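Long-range contacts in putative aminomethyltransferase (Leptospirillum rubarum, PDB 3TTG), which probably binds a folate, as relatives of the glycine cleavage T-protein do, though its reaction as a putative aminomethyltransferase is unproven: residues Leu225-Ile230 with Ser314-Leu319; Leu310-Ser315 with Ile323-Ile328; Phe79-Lys84 with Gly258-Gln263. All blocks are in the same frame, centred on the assembly; numbering follows the deposited sequence.

From the N terminus, the first segment met is Phe79-Lys84, at the end of strand 75-81. Leu225-Ile230 follows at the end of helix 218-227. Gly258-Gln263 then closes contact 3, tying that strand end to the loop before helix 263-271. The loops of contacts 1 and 3 therefore cross. Contact 2 opens at Leu310-Ser315, after contact 3 has closed. Ser314-Leu319 closes contact 1, joining the helix of the folate-binding domain to the C-terminal barrel. Ile323-Ile328 closes the short hairpin of contact 2. Contacts 1 and 2 share Ser314 and Ser315, and Arg312 of the hairpin reaches Thr226 and Ile230. Contact 3 stands apart, its centre about 32 Å from that of contact 1.

Contact 1: Leu225-Ile230 with Ser314-Leu319; sequences LTEKGI and SSSDIL
Glu227 meets Ser316 through a short hydrogen bond. Ser316 OG donates to Glu227 OE2 at 2.8 Å, on the anti lone pair, the one facing away from OE1. Water 1 gives OE2 a second bond at 2.7 Å and accepts from Asp317 N at 2.9 Å. The Ile318 side chain crosses that of Glu227 at about a right angle, with CD1 3.9 Å from both OE1 and OE2 of Glu227. Beside this, the hydroxyls of Thr226 and Ser314 face each other, OG1 to OG 3.3 Å; Thr226 OG1 also bonds Leu222 O and Arg312 NH2.

Around this shell, the polar groups have further partners. The Ser316 hydroxyl lies anti to its own backbone N (chi1 176°), where OG accepts from Leu319 N at 3.1 Å. This is an ST motif, and it closes the turn that holds Ile318. Glu227 OE1 is held by His33 and Thr29, while Asp317 pairs with Arg30 and Leu23 N. An alanine in place of Glu227 would probably leave Ser316 OG and water 1 without their acceptor and open a gap beside Ile318. Just after Glu227, helix 218-227 ends in a Schellman motif at Gly229, which has positive phi. The whole is a largely polar, buried interface between the folate-binding domain, where that helix ends, and the C-terminal barrel domain, where strand 306-316 runs out.

Contact 2: Leu310-Ser315 with Ile323-Ile328; sequences LTRTSS and IGLGYI
Ser314 and Ile323 form a hydrogen-bonded antiparallel pair. Ser314 N donates to Ile323 O at 2.9 Å, and Ile323 N returns a bond of 2.8 Å to Ser314 O. Further on, Leu325 N donates to Arg312 O at 3.0 Å. Leu325 O takes two donors: Thr311 N at 2.8 Å, and Arg312 N in a weak bond of 3.3 Å.

Two residues, Thr311 and Arg312, thus face the single Leu325. This is a classic beta bulge, set in the hairpin of strands 306-316 and 321-329 in the C-terminal barrel domain.

Close backbone approach involves the glycines. Gly324 and Thr313 have CA atoms 4.0 Å apart, and Gly326 comes almost as near to Leu310. A CB on Gly326 would clash with Leu310 CA.

Among the side chains, Leu325 lies beside Arg312, both pointing the same way. Its CD1 sits over one face of the guanidinium, towards the rim, 3.4 Å from Arg312 NH1. The extended arginine chain carries that group out to Glu236, its salt-bridge partner, and to Ile230 O. Leu310 CG is anti to its backbone N (chi1 -174°), which turns CD1 back to 3.5 Å from Leu325 O. Thr311 CG2 touches the Tyr327 ring edge at CD2. Thr311 OG1 bonds the carboxylate of Glu236, and Tyr327 OH bonds the backbone O of the same residue.

Contact 3: Phe79-Lys84 with Gly258-Gln263; sequences FFLNPK and GCYVGQ
Pro83 O and Gly262 N are joined by water 3, which donates to the carbonyl at 2.7 Å and accepts from the amide at 2.9 Å. A second water bridge lies nearer the strand. Water 2 accepts from Leu81 N and donates to Val261 O at 2.9 Å. No direct hydrogen bond crosses between the two segments.

Direct touches are made by carbon. Val261 CG1 is anti to the backbone N (chi1 179°) and comes to 3.4 Å from Leu81 O, alongside the Asn82-Pro83 peptide. Gly262 CA packs 3.6 Å from Asn82 O. A CB here would be tight against Asn82 O and Leu81 CB, and at phi 86° it would also jam against Val261 O. Gly262 takes the third place of the type II turn Tyr260-Gln263 and sits at the N-cap position, just before helix 263-271. Leu81 CD1 meets the edge of the Tyr260 ring at CE1, 4.4 Å away, while Gln263 CB lies over the centre of one face of that ring.

Gly258-Gln263 fits the Lys-Gly-Cys-aromatic-x-Gly-Gln-Glu motif of YgfZ-type proteins. The polar links run through backbone groups and two waters, so the contact probably depends on backbone course as well as on the Val261 and Leu81 side chains.

Contact 1: Leu225-Ile230 with Ser314-Leu319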
loop_
_atom_site.group_PDB
_atom_site.type_symbol
_atom_site.label_atom_id
_atom_site.label_comp_id
_atom_site.label_asym_id
_atom_site.label_seq_id
_atom_site.Cartn_x
_atom_site.Cartn_y
_atom_site.Cartn_z
ATOM N N LEU A 225 8.759 -1.362 -4.671
ATOM C CA LEU A 225 7.941 -0.867 -3.541
ATOM C C LEU A 225 8.757 -0.790 -2.247
ATOM O O LEU A 225 8.599 0.157 -1.446
ATOM C CB LEU A 225 6.696 -1.727 -3.289
ATOM C CG LEU A 225 5.656 -1.783 -4.401
ATOM C CD1 LEU A 225 4.538 -2.718 -3.997
ATOM C CD2 LEU A 225 5.155 -0.409 -4.795
ATOM N N THR A 226 9.637 -1.774 -2.030
ATOM C CA THR A 226 10.476 -1.750 -0.783
ATOM C C THR A 226 11.487 -0.594 -0.854
ATOM O O THR A 226 11.708 0.083 0.169
ATOM C CB THR A 226 11.165 -3.097 -0.551
ATOM O OG1 THR A 226 10.123 -4.094 -0.685
ATOM C CG2 THR A 226 11.803 -3.192 0.871
ATOM N N GLU A 227 12.066 -0.345 -2.046
ATOM C CA GLU A 227 12.986 0.809 -2.262
ATOM C C GLU A 227 12.279 2.158 -1.969
ATOM O O GLU A 227 12.914 3.086 -1.464
ATOM C CB GLU A 227 13.564 0.801 -3.698
ATOM C CG GLU A 227 14.687 -0.209 -3.883
ATOM C CD GLU A 227 15.144 -0.499 -5.306
ATOM O OE1 GLU A 227 14.404 -0.174 -6.256
ATOM O OE2 GLU A 227 16.265 -1.022 -5.478
ATOM N N LYS A 228 10.970 2.241 -2.188
ATOM C CA LYS A 228 10.151 3.435 -1.850
ATOM C C LYS A 228 9.659 3.441 -0.378
ATOM O O LYS A 228 9.107 4.449 0.065
ATOM C CB LYS A 228 8.946 3.575 -2.779
ATOM C CG LYS A 228 9.342 3.668 -4.258
ATOM C CD LYS A 228 10.351 4.749 -4.628
ATOM C CE LYS A 228 9.921 6.146 -4.321
ATOM N NZ LYS A 228 10.993 7.119 -4.669
ATOM N N GLY A 229 9.955 2.389 0.378
ATOM C CA GLY A 229 9.592 2.267 1.798
ATOM C C GLY A 229 8.139 1.971 2.078
ATOM O O GLY A 229 7.674 2.144 3.213
ATOM N N ILE A 230 7.410 1.469 1.059
ATOM C CA ILE A 230 5.954 1.314 1.125
ATOM C C ILE A 230 5.542 0.083 1.927
ATOM O O ILE A 230 5.801 -1.056 1.499
ATOM C CB ILE A 230 5.310 1.295 -0.301
ATOM C CG1 ILE A 230 5.448 2.677 -0.952
ATOM C CG2 ILE A 230 3.831 0.913 -0.280
ATOM C CD1 ILE A 230 5.358 2.637 -2.479
ATOM N N SER A 314 13.677 -7.410 0.582
ATOM C CA SER A 314 13.927 -7.524 -0.854
ATOM C C SER A 314 15.411 -7.310 -1.094
ATOM O O SER A 314 16.068 -6.614 -0.339
ATOM C CB SER A 314 13.156 -6.485 -1.696
ATOM O OG SER A 314 11.761 -6.704 -1.865
ATOM N N SER A 315 15.885 -7.744 -2.222
ATOM C CA SER A 315 17.176 -7.281 -2.750
ATOM C C SER A 315 17.013 -5.873 -3.307
ATOM O O SER A 315 15.949 -5.536 -3.834
ATOM C CB SER A 315 17.641 -8.178 -3.884
ATOM O OG SER A 315 17.949 -9.472 -3.412
ATOM N N SER A 316 18.066 -5.058 -3.222
ATOM C CA SER A 316 18.169 -3.762 -3.893
ATOM C C SER A 316 19.515 -3.679 -4.604
ATOM O O SER A 316 20.543 -3.617 -3.931
ATOM C CB SER A 316 18.035 -2.596 -2.919
ATOM O OG SER A 316 18.231 -1.359 -3.579
ATOM N N ASP A 317 19.511 -3.647 -5.959
ATOM C CA ASP A 317 20.725 -3.452 -6.727
ATOM C C ASP A 317 21.210 -2.013 -6.562
ATOM O O ASP A 317 22.408 -1.786 -6.457
ATOM C CB ASP A 317 20.511 -3.750 -8.207
ATOM C CG ASP A 317 21.808 -3.677 -9.000
ATOM O OD1 ASP A 317 22.798 -4.219 -8.546
ATOM O OD2 ASP A 317 21.824 -3.022 -10.052
ATOM N N ILE A 318 20.293 -1.068 -6.455
ATOM C CA ILE A 318 20.676 0.330 -6.305
ATOM C C ILE A 318 21.455 0.523 -4.983
ATOM O O ILE A 318 22.465 1.206 -4.984
ATOM C CB ILE A 318 19.424 1.238 -6.389
ATOM C CG1 ILE A 318 18.774 1.093 -7.805
ATOM C CG2 ILE A 318 19.809 2.701 -6.098
ATOM C CD1 ILE A 318 17.360 1.737 -7.986
ATOM N N LEU A 319 20.967 -0.041 -3.877
ATOM C CA LEU A 319 21.674 0.100 -2.594
ATOM C C LEU A 319 22.827 -0.901 -2.442
ATOM O O LEU A 319 23.702 -0.698 -1.598
ATOM C CB LEU A 319 20.706 -0.015 -1.403
ATOM C CG LEU A 319 20.229 1.381 -0.961
ATOM C CD1 LEU A 319 19.295 1.944 -1.973
ATOM C CD2 LEU A 319 19.673 1.350 0.383
HETATM O O HOH W 1 17.353 -2.453 -7.488
#

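Contact 2: Leu310-Ser315 with Ile323-Ile328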
loop_
_atom_site.group_PDB
_atom_site.type_symbol
_atom_site.label_atom_id
_atom_site.label_comp_id
_atom_site.label_asym_id
_atom_site.label_seq_id
_atom_site.Cartn_x
_atom_site.Cartn_y
_atom_site.Cartn_z
ATOM N N LEU A 310 11.387 -7.526 11.877
ATOM C CA LEU A 310 11.577 -7.384 10.445
ATOM C C LEU A 310 10.418 -8.115 9.797
ATOM O O LEU A 310 10.234 -9.319 10.025
ATOM C CB LEU A 310 12.917 -7.981 10.085
ATOM C CG LEU A 310 13.391 -7.828 8.673
ATOM C CD1 LEU A 310 13.723 -6.344 8.359
ATOM C CD2 LEU A 310 14.646 -8.752 8.440
ATOM N N THR A 311 9.682 -7.423 8.909
ATOM C CA THR A 311 8.433 -7.968 8.356
ATOM C C THR A 311 8.569 -8.414 6.931
ATOM O O THR A 311 7.811 -9.307 6.496
ATOM C CB THR A 311 7.273 -6.992 8.577
ATOM O OG1 THR A 311 7.556 -5.703 8.071
ATOM C CG2 THR A 311 6.877 -6.849 10.036
ATOM N N ARG A 312 9.513 -7.843 6.178
ATOM C CA ARG A 312 9.769 -8.273 4.820
ATOM C C ARG A 312 11.096 -7.767 4.375
ATOM O O ARG A 312 11.619 -6.737 4.895
ATOM C CB ARG A 312 8.662 -7.862 3.786
ATOM C CG ARG A 312 8.701 -6.433 3.224
ATOM C CD ARG A 312 7.672 -6.258 2.139
ATOM N NE ARG A 312 7.911 -5.072 1.306
ATOM C CZ ARG A 312 7.223 -3.931 1.325
ATOM N NH1 ARG A 312 6.192 -3.778 2.138
ATOM N NH2 ARG A 312 7.498 -2.984 0.468
ATOM N N THR A 313 11.644 -8.465 3.384
ATOM C CA THR A 313 12.896 -8.034 2.774
ATOM C C THR A 313 12.829 -8.174 1.264
ATOM O O THR A 313 12.066 -8.981 0.731
ATOM C CB THR A 313 14.159 -8.820 3.317
ATOM O OG1 THR A 313 14.038 -10.202 3.023
ATOM C CG2 THR A 313 14.384 -8.673 4.797
ATOM N N SER A 314 13.677 -7.410 0.582
ATOM C CA SER A 314 13.927 -7.524 -0.854
ATOM C C SER A 314 15.411 -7.310 -1.094
ATOM O O SER A 314 16.068 -6.614 -0.339
ATOM C CB SER A 314 13.156 -6.485 -1.696
ATOM O OG SER A 314 11.761 -6.704 -1.865
ATOM N N SER A 315 15.885 -7.744 -2.222
ATOM C CA SER A 315 17.176 -7.281 -2.750
ATOM C C SER A 315 17.013 -5.873 -3.307
ATOM O O SER A 315 15.949 -5.536 -3.834
ATOM C CB SER A 315 17.641 -8.178 -3.884
ATOM O OG SER A 315 17.949 -9.472 -3.412
ATOM N N ILE A 323 17.428 -5.102 1.564
ATOM C CA ILE A 323 16.734 -4.039 2.286
ATOM C C ILE A 323 15.504 -4.631 2.912
ATOM O O ILE A 323 14.995 -5.631 2.452
ATOM C CB ILE A 323 16.410 -2.797 1.403
ATOM C CG1 ILE A 323 15.667 -3.190 0.123
ATOM C CG2 ILE A 323 17.727 -2.067 1.048
ATOM C CD1 ILE A 323 14.984 -1.967 -0.602
ATOM N N GLY A 324 14.962 -3.969 3.899
ATOM C CA GLY A 324 13.694 -4.443 4.428
ATOM C C GLY A 324 12.924 -3.441 5.217
ATOM O O GLY A 324 13.368 -2.315 5.437
ATOM N N LEU A 325 11.731 -3.835 5.588
ATOM C CA LEU A 325 10.850 -3.022 6.401
ATOM C C LEU A 325 10.477 -3.811 7.670
ATOM O O LEU A 325 10.495 -5.054 7.706
ATOM C CB LEU A 325 9.590 -2.667 5.608
ATOM C CG LEU A 325 9.636 -1.771 4.372
ATOM C CD1 LEU A 325 8.167 -1.543 3.857
ATOM C CD2 LEU A 325 10.324 -0.438 4.664
ATOM N N GLY A 326 10.082 -3.077 8.662
ATOM C CA GLY A 326 9.627 -3.626 9.914
ATOM C C GLY A 326 9.325 -2.571 10.939
ATOM O O GLY A 326 9.085 -1.415 10.594
ATOM N N TYR A 327 9.372 -2.963 12.199
ATOM C CA TYR A 327 8.987 -2.094 13.307
ATOM C C TYR A 327 10.115 -2.041 14.264
ATOM O O TYR A 327 10.698 -3.092 14.580
ATOM C CB TYR A 327 7.687 -2.607 13.996
ATOM C CG TYR A 327 6.498 -2.396 13.106
ATOM C CD1 TYR A 327 5.772 -1.212 13.152
ATOM C CD2 TYR A 327 6.112 -3.361 12.193
ATOM C CE1 TYR A 327 4.801 -0.934 12.203
ATOM C CE2 TYR A 327 5.058 -3.139 11.314
ATOM C CZ TYR A 327 4.408 -1.921 11.320
ATOM O OH TYR A 327 3.326 -1.680 10.529
ATOM N N ILE A 328 10.441 -0.820 14.734
ATOM C CA ILE A 328 11.528 -0.627 15.685
ATOM C C ILE A 328 10.996 0.023 16.956
ATOM O O ILE A 328 10.268 1.016 16.884
ATOM C CB ILE A 328 12.694 0.198 15.011
ATOM C CG1 ILE A 328 14.029 0.054 15.759
ATOM C CG2 ILE A 328 12.364 1.650 14.851
ATOM C CD1 ILE A 328 14.600 -1.290 15.711
#

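Contact 3: Phe79-Lys84 with Gly258-Gln263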
loop_
_atom_site.group_PDB
_atom_site.type_symbol
_atom_site.label_atom_id
_atom_site.label_comp_id
_atom_site.label_asym_id
_atom_site.label_seq_id
_atom_site.Cartn_x
_atom_site.Cartn_y
_atom_site.Cartn_z
ATOM N N PHE A 79 -8.164 2.661 6.476
ATOM C CA PHE A 79 -8.137 1.417 7.193
ATOM C C PHE A 79 -9.550 1.028 7.608
ATOM O O PHE A 79 -10.460 1.855 7.689
ATOM C CB PHE A 79 -7.254 1.507 8.455
ATOM C CG PHE A 79 -5.814 1.643 8.144
ATOM C CD1 PHE A 79 -5.092 0.572 7.636
ATOM C CD2 PHE A 79 -5.173 2.863 8.280
ATOM C CE1 PHE A 79 -3.763 0.725 7.284
ATOM C CE2 PHE A 79 -3.850 3.013 7.897
ATOM C CZ PHE A 79 -3.141 1.940 7.460
ATOM N N PHE A 80 -9.688 -0.244 7.913
ATOM C CA PHE A 80 -10.848 -0.852 8.565
ATOM C C PHE A 80 -10.284 -1.511 9.782
ATOM O O PHE A 80 -9.458 -2.440 9.691
ATOM C CB PHE A 80 -11.602 -1.807 7.643
ATOM C CG PHE A 80 -12.228 -1.092 6.470
ATOM C CD1 PHE A 80 -13.568 -0.749 6.486
ATOM C CD2 PHE A 80 -11.442 -0.627 5.421
ATOM C CE1 PHE A 80 -14.125 -0.046 5.443
ATOM C CE2 PHE A 80 -12.000 0.087 4.390
ATOM C CZ PHE A 80 -13.322 0.391 4.414
ATOM N N LEU A 81 -10.622 -0.964 10.918
ATOM C CA LEU A 81 -10.054 -1.456 12.177
ATOM C C LEU A 81 -10.996 -2.284 12.968
ATOM O O LEU A 81 -12.185 -2.227 12.745
ATOM C CB LEU A 81 -9.630 -0.259 13.036
ATOM C CG LEU A 81 -8.793 0.837 12.318
ATOM C CD1 LEU A 81 -8.554 2.021 13.212
ATOM C CD2 LEU A 81 -7.474 0.326 11.845
ATOM N N ASN A 82 -10.449 -3.056 13.927
ATOM C CA ASN A 82 -11.243 -3.760 14.900
ATOM C C ASN A 82 -11.513 -2.769 16.047
ATOM O O ASN A 82 -10.906 -1.703 16.059
ATOM C CB ASN A 82 -10.530 -5.054 15.329
ATOM C CG ASN A 82 -9.319 -4.910 16.200
ATOM O OD1 ASN A 82 -9.018 -3.855 16.767
ATOM N ND2 ASN A 82 -8.642 -5.997 16.365
ATOM N N PRO A 83 -12.328 -3.123 17.051
ATOM C CA PRO A 83 -12.642 -2.189 18.154
ATOM C C PRO A 83 -11.435 -1.670 18.988
ATOM O O PRO A 83 -11.520 -0.609 19.640
ATOM C CB PRO A 83 -13.555 -3.048 19.031
ATOM C CG PRO A 83 -14.252 -3.928 18.054
ATOM C CD PRO A 83 -13.170 -4.341 17.146
ATOM N N LYS A 84 -10.346 -2.447 19.009
ATOM C CA LYS A 84 -9.126 -2.087 19.691
ATOM C C LYS A 84 -8.194 -1.275 18.753
ATOM O O LYS A 84 -7.096 -0.980 19.154
ATOM C CB LYS A 84 -8.394 -3.344 20.207
ATOM C CG LYS A 84 -9.128 -4.086 21.316
ATOM C CD LYS A 84 -8.838 -3.564 22.653
ATOM C CE LYS A 84 -9.421 -4.433 23.769
ATOM N NZ LYS A 84 -8.970 -5.861 23.688
ATOM N N GLY A 258 -16.664 11.867 12.828
ATOM C CA GLY A 258 -17.527 11.284 13.851
ATOM C C GLY A 258 -17.232 9.815 14.092
ATOM O O GLY A 258 -16.229 9.268 13.600
ATOM N N CYS A 259 -18.097 9.191 14.907
ATOM C CA CYS A 259 -17.974 7.808 15.353
ATOM C C CYS A 259 -17.574 6.812 14.266
ATOM O O CYS A 259 -18.209 6.737 13.198
ATOM C CB CYS A 259 -19.297 7.390 15.988
ATOM S SG CYS A 259 -19.306 5.717 16.674
ATOM N N TYR A 260 -16.600 5.967 14.595
ATOM C CA TYR A 260 -16.214 4.819 13.768
ATOM C C TYR A 260 -15.560 3.793 14.639
ATOM O O TYR A 260 -14.994 4.106 15.701
ATOM C CB TYR A 260 -15.333 5.223 12.556
ATOM C CG TYR A 260 -13.941 5.712 12.867
ATOM C CD1 TYR A 260 -12.886 4.819 13.011
ATOM C CD2 TYR A 260 -13.693 7.048 13.120
ATOM C CE1 TYR A 260 -11.596 5.267 13.265
ATOM C CE2 TYR A 260 -12.406 7.511 13.364
ATOM C CZ TYR A 260 -11.361 6.610 13.454
ATOM O OH TYR A 260 -10.092 6.990 13.777
ATOM N N VAL A 261 -15.565 2.566 14.160
ATOM C CA VAL A 261 -14.975 1.442 14.866
ATOM C C VAL A 261 -13.482 1.666 15.076
ATOM O O VAL A 261 -12.706 1.832 14.124
ATOM C CB VAL A 261 -15.232 0.088 14.122
ATOM C CG1 VAL A 261 -14.591 -1.079 14.857
ATOM C CG2 VAL A 261 -16.726 -0.180 13.937
ATOM N N GLY A 262 -13.058 1.572 16.319
ATOM C CA GLY A 262 -11.665 1.803 16.654
ATOM C C GLY A 262 -11.272 3.251 16.910
ATOM O O GLY A 262 -10.114 3.524 17.278
ATOM N N GLN A 263 -12.229 4.192 16.804
ATOM C CA GLN A 263 -11.888 5.616 16.916
ATOM C C GLN A 263 -11.275 6.003 18.267
ATOM O O GLN A 263 -10.333 6.803 18.297
ATOM C CB GLN A 263 -13.109 6.515 16.658
ATOM C CG GLN A 263 -12.803 8.016 16.793
ATOM C CD GLN A 263 -13.955 8.879 16.430
ATOM O OE1 GLN A 263 -15.096 8.626 16.835
ATOM N NE2 GLN A 263 -13.708 9.920 15.654
HETATM O O HOH W 2 -12.087 1.427 11.319
HETATM O O HOH W 3 -13.683 0.904 19.088
#